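Local atomic coordinates of 6-phosphofructokinase subunit beta (Saccharomyces cerevisiae, PDB entry 3O8O), a protein that catalyses the ATP-dependent phosphorylation of D-fructose 6-phosphate to fructose 1,6-bisphosphate, the first committing step of glycolysis. Residues L116-W121 / L145-T150. Residues are numbered along the deposited sequence; the frame is centred on the assembly and turned at random.
Sequences LFRSEW and LNICGT
All three nitrogens of the R118 guanidinium have partners: NE donates to the carbonyl O of L145 at 2.9 Å, NH1 is hydrogen-bonded to both T321 O and S323 OG, and NH2 makes a weak bond to T318 O. The contact belongs to the alpha/beta sandwich of the N-terminal catalytic PFK domain, where helix 108-129 packs on the central sheet beside the start of strand 146-151. The side chain of R118 is extended from CG to NE, which carries NE to the L145 carbonyl. The N-H...O angle is 139°, and the oxygen lies 23° out of the guanidinium plane. R118 thereby ties the helix both to the strand entrance and to the loop ahead of strand 324-328. L145 is wedged against two aromatic rings. Its CB sits over one face of the W121 indole, 3.7 Å from the centroid of the five-membered ring, a CH-pi contact. An alanine at W121 would probably open a gap between L145 and helix 84-97, whose A91 and I95 also touch the indole, and leave M142 O without its hydrogen bond from NE1. CG of L145 lies anti to the backbone N (chi1 -176°), and chi2 then sets its two methyls: CD1 approaches W121 CZ3, and CD2 meets the F117 ring at CD2 and CE2.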
ATOM      1  N   LEU B 116     -33.040  -6.102 -54.149  1.00 81.28           N
ATOM      2  CA  LEU B 116     -34.162  -6.379 -55.037  1.00 81.28           C
ATOM      3  C   LEU B 116     -35.437  -5.902 -54.364  1.00 81.28           C
ATOM      4  O   LEU B 116     -36.225  -5.158 -54.958  1.00 81.28           O
ATOM      5  N   PHE B 117     -35.623  -6.321 -53.116  1.00 81.28           N
ATOM      6  CA  PHE B 117     -36.790  -5.919 -52.337  1.00 81.28           C
ATOM      7  C   PHE B 117     -36.926  -4.401 -52.388  1.00 81.28           C
ATOM      8  O   PHE B 117     -38.006  -3.869 -52.661  1.00 81.28           O
ATOM      9  CB  PHE B 117     -36.645  -6.373 -50.877  1.00 81.28           C
ATOM     10  CG  PHE B 117     -37.896  -6.180 -50.050  1.00 81.28           C
ATOM     11  CD1 PHE B 117     -39.123  -6.666 -50.487  1.00 81.28           C
ATOM     12  CD2 PHE B 117     -37.848  -5.503 -48.839  1.00 81.28           C
ATOM     13  CE1 PHE B 117     -40.274  -6.475 -49.736  1.00 81.28           C
ATOM     14  CE2 PHE B 117     -39.004  -5.309 -48.080  1.00 81.28           C
ATOM     15  CZ  PHE B 117     -40.215  -5.795 -48.531  1.00 81.28           C
ATOM     16  N   ARG B 118     -35.817  -3.713 -52.140  1.00 81.27           N
ATOM     17  CA  ARG B 118     -35.802  -2.260 -52.152  1.00 81.27           C
ATOM     18  C   ARG B 118     -36.345  -1.704 -53.468  1.00 81.27           C
ATOM     19  O   ARG B 118     -37.228  -0.839 -53.482  1.00 81.27           O
ATOM     20  CB  ARG B 118     -34.379  -1.744 -51.936  1.00 80.18           C
ATOM     21  CG  ARG B 118     -34.341  -0.286 -51.554  1.00 79.93           C
ATOM     22  CD  ARG B 118     -32.965   0.316 -51.733  1.00 80.10           C
ATOM     23  NE  ARG B 118     -32.994   1.762 -51.496  1.00 80.18           N
ATOM     24  CZ  ARG B 118     -31.971   2.584 -51.714  1.00 79.82           C
ATOM     25  NH1 ARG B 118     -30.816   2.115 -52.175  1.00 78.67           N
ATOM     26  NH2 ARG B 118     -32.111   3.884 -51.489  1.00 79.40           N
ATOM     27  N   SER B 119     -35.813  -2.199 -54.576  1.00 81.28           N
ATOM     28  CA  SER B 119     -36.250  -1.734 -55.887  1.00 81.28           C
ATOM     29  C   SER B 119     -37.717  -2.079 -56.145  1.00 81.28           C
ATOM     30  O   SER B 119     -38.489  -1.271 -56.678  1.00 81.28           O
ATOM     31  CB  SER B 119     -35.355  -2.341 -56.966  1.00 81.28           C
ATOM     32  OG  SER B 119     -34.017  -1.874 -56.812  1.00 81.28           O
ATOM     33  N   GLU B 120     -38.098  -3.282 -55.750  1.00 72.27           N
ATOM     34  CA  GLU B 120     -39.464  -3.747 -55.920  1.00 72.18           C
ATOM     35  C   GLU B 120     -40.431  -3.091 -54.917  1.00 72.27           C
ATOM     36  O   GLU B 120     -41.635  -3.287 -54.992  1.00 72.07           O
ATOM     37  CB  GLU B 120     -39.481  -5.263 -55.760  1.00 81.28           C
ATOM     38  CG  GLU B 120     -40.792  -5.924 -56.056  1.00 81.28           C
ATOM     39  CD  GLU B 120     -40.703  -7.427 -55.877  1.00 81.28           C
ATOM     40  OE1 GLU B 120     -41.670  -8.139 -56.236  1.00 81.28           O
ATOM     41  OE2 GLU B 120     -39.656  -7.898 -55.372  1.00 81.28           O
ATOM     42  N   TRP B 121     -39.902  -2.302 -53.992  1.00 67.99           N
ATOM     43  CA  TRP B 121     -40.735  -1.645 -52.986  1.00 67.99           C
ATOM     44  C   TRP B 121     -41.826  -0.748 -53.589  1.00 67.99           C
ATOM     45  O   TRP B 121     -43.023  -0.936 -53.321  1.00 67.99           O
ATOM     46  CB  TRP B 121     -39.846  -0.830 -52.013  1.00 61.83           C
ATOM     47  CG  TRP B 121     -40.566  -0.139 -50.840  1.00 61.78           C
ATOM     48  CD1 TRP B 121     -40.996   1.164 -50.787  1.00 61.80           C
ATOM     49  CD2 TRP B 121     -40.914  -0.727 -49.577  1.00 60.75           C
ATOM     50  NE1 TRP B 121     -41.585   1.420 -49.573  1.00 60.70           N
ATOM     51  CE2 TRP B 121     -41.550   0.284 -48.808  1.00 60.41           C
ATOM     52  CE3 TRP B 121     -40.753  -2.004 -49.021  1.00 58.79           C
ATOM     53  CZ2 TRP B 121     -42.025   0.055 -47.508  1.00 59.46           C
ATOM     54  CZ3 TRP B 121     -41.229  -2.229 -47.730  1.00 58.41           C
ATOM     55  CH2 TRP B 121     -41.857  -1.199 -46.988  1.00 58.84           C
ATOM     56  N   LEU B 145     -38.028   2.456 -49.457  1.00 81.28           N
ATOM     57  CA  LEU B 145     -37.346   1.568 -48.523  1.00 81.28           C
ATOM     58  C   LEU B 145     -35.850   1.869 -48.502  1.00 81.28           C
ATOM     59  O   LEU B 145     -35.185   1.895 -49.542  1.00 81.28           O
ATOM     60  CB  LEU B 145     -37.553   0.101 -48.905  1.00 64.33           C
ATOM     61  CG  LEU B 145     -36.926  -0.869 -47.903  1.00 63.70           C
ATOM     62  CD1 LEU B 145     -37.608  -0.705 -46.541  1.00 63.47           C
ATOM     63  CD2 LEU B 145     -37.072  -2.296 -48.414  1.00 64.00           C
ATOM     64  N   ASN B 146     -35.322   2.121 -47.315  1.00 81.20           N
ATOM     65  CA  ASN B 146     -33.897   2.374 -47.195  1.00 81.20           C
ATOM     66  C   ASN B 146     -33.280   1.140 -46.530  1.00 81.20           C
ATOM     67  O   ASN B 146     -33.764   0.662 -45.496  1.00 81.20           O
ATOM     68  CB  ASN B 146     -33.614   3.606 -46.329  1.00 81.28           C
ATOM     69  CG  ASN B 146     -34.325   4.856 -46.823  1.00 81.28           C
ATOM     70  OD1 ASN B 146     -35.550   4.980 -46.708  1.00 81.28           O
ATOM     71  ND2 ASN B 146     -33.554   5.796 -47.372  1.00 81.28           N
ATOM     72  N   ILE B 147     -32.220   0.613 -47.129  1.00 81.28           N
ATOM     73  CA  ILE B 147     -31.573  -0.551 -46.547  1.00 81.28           C
ATOM     74  C   ILE B 147     -30.071  -0.380 -46.509  1.00 81.28           C
ATOM     75  O   ILE B 147     -29.520   0.549 -47.114  1.00 81.28           O
ATOM     76  CB  ILE B 147     -31.866  -1.826 -47.340  1.00 47.49           C
ATOM     77  CG1 ILE B 147     -31.019  -1.843 -48.621  1.00 47.49           C
ATOM     78  CG2 ILE B 147     -33.362  -1.917 -47.595  1.00 47.49           C
ATOM     79  CD1 ILE B 147     -31.146  -3.147 -49.427  1.00 61.20           C
ATOM     80  N   CYS B 148     -29.428  -1.268 -45.755  1.00 78.40           N
ATOM     81  CA  CYS B 148     -27.981  -1.294 -45.645  1.00 78.19           C
ATOM     82  C   CYS B 148     -27.577  -2.702 -45.321  1.00 77.49           C
ATOM     83  O   CYS B 148     -28.265  -3.422 -44.591  1.00 78.10           O
ATOM     84  CB  CYS B 148     -27.446  -0.370 -44.569  1.00 81.28           C
ATOM     85  SG  CYS B 148     -25.642  -0.284 -44.672  1.00 81.28           S
ATOM     86  N   GLY B 149     -26.444  -3.097 -45.867  1.00 53.05           N
ATOM     87  CA  GLY B 149     -26.007  -4.450 -45.659  1.00 52.97           C
ATOM     88  C   GLY B 149     -24.838  -4.532 -44.722  1.00 52.95           C
ATOM     89  O   GLY B 149     -24.008  -3.607 -44.625  1.00 53.15           O
ATOM     90  N   THR B 150     -24.795  -5.659 -44.022  1.00 69.28           N
ATOM     91  CA  THR B 150     -23.749  -5.965 -43.060  1.00 68.69           C
ATOM     92  C   THR B 150     -23.470  -7.432 -43.376  1.00 68.45           C
ATOM     93  O   THR B 150     -24.344  -8.294 -43.199  1.00 67.89           O
ATOM     94  CB  THR B 150     -24.271  -5.750 -41.592  1.00 57.89           C
ATOM     95  OG1 THR B 150     -23.712  -4.544 -41.042  1.00 58.19           O
ATOM     96  CG2 THR B 150     -23.909  -6.905 -40.715  1.00 58.28           C
TER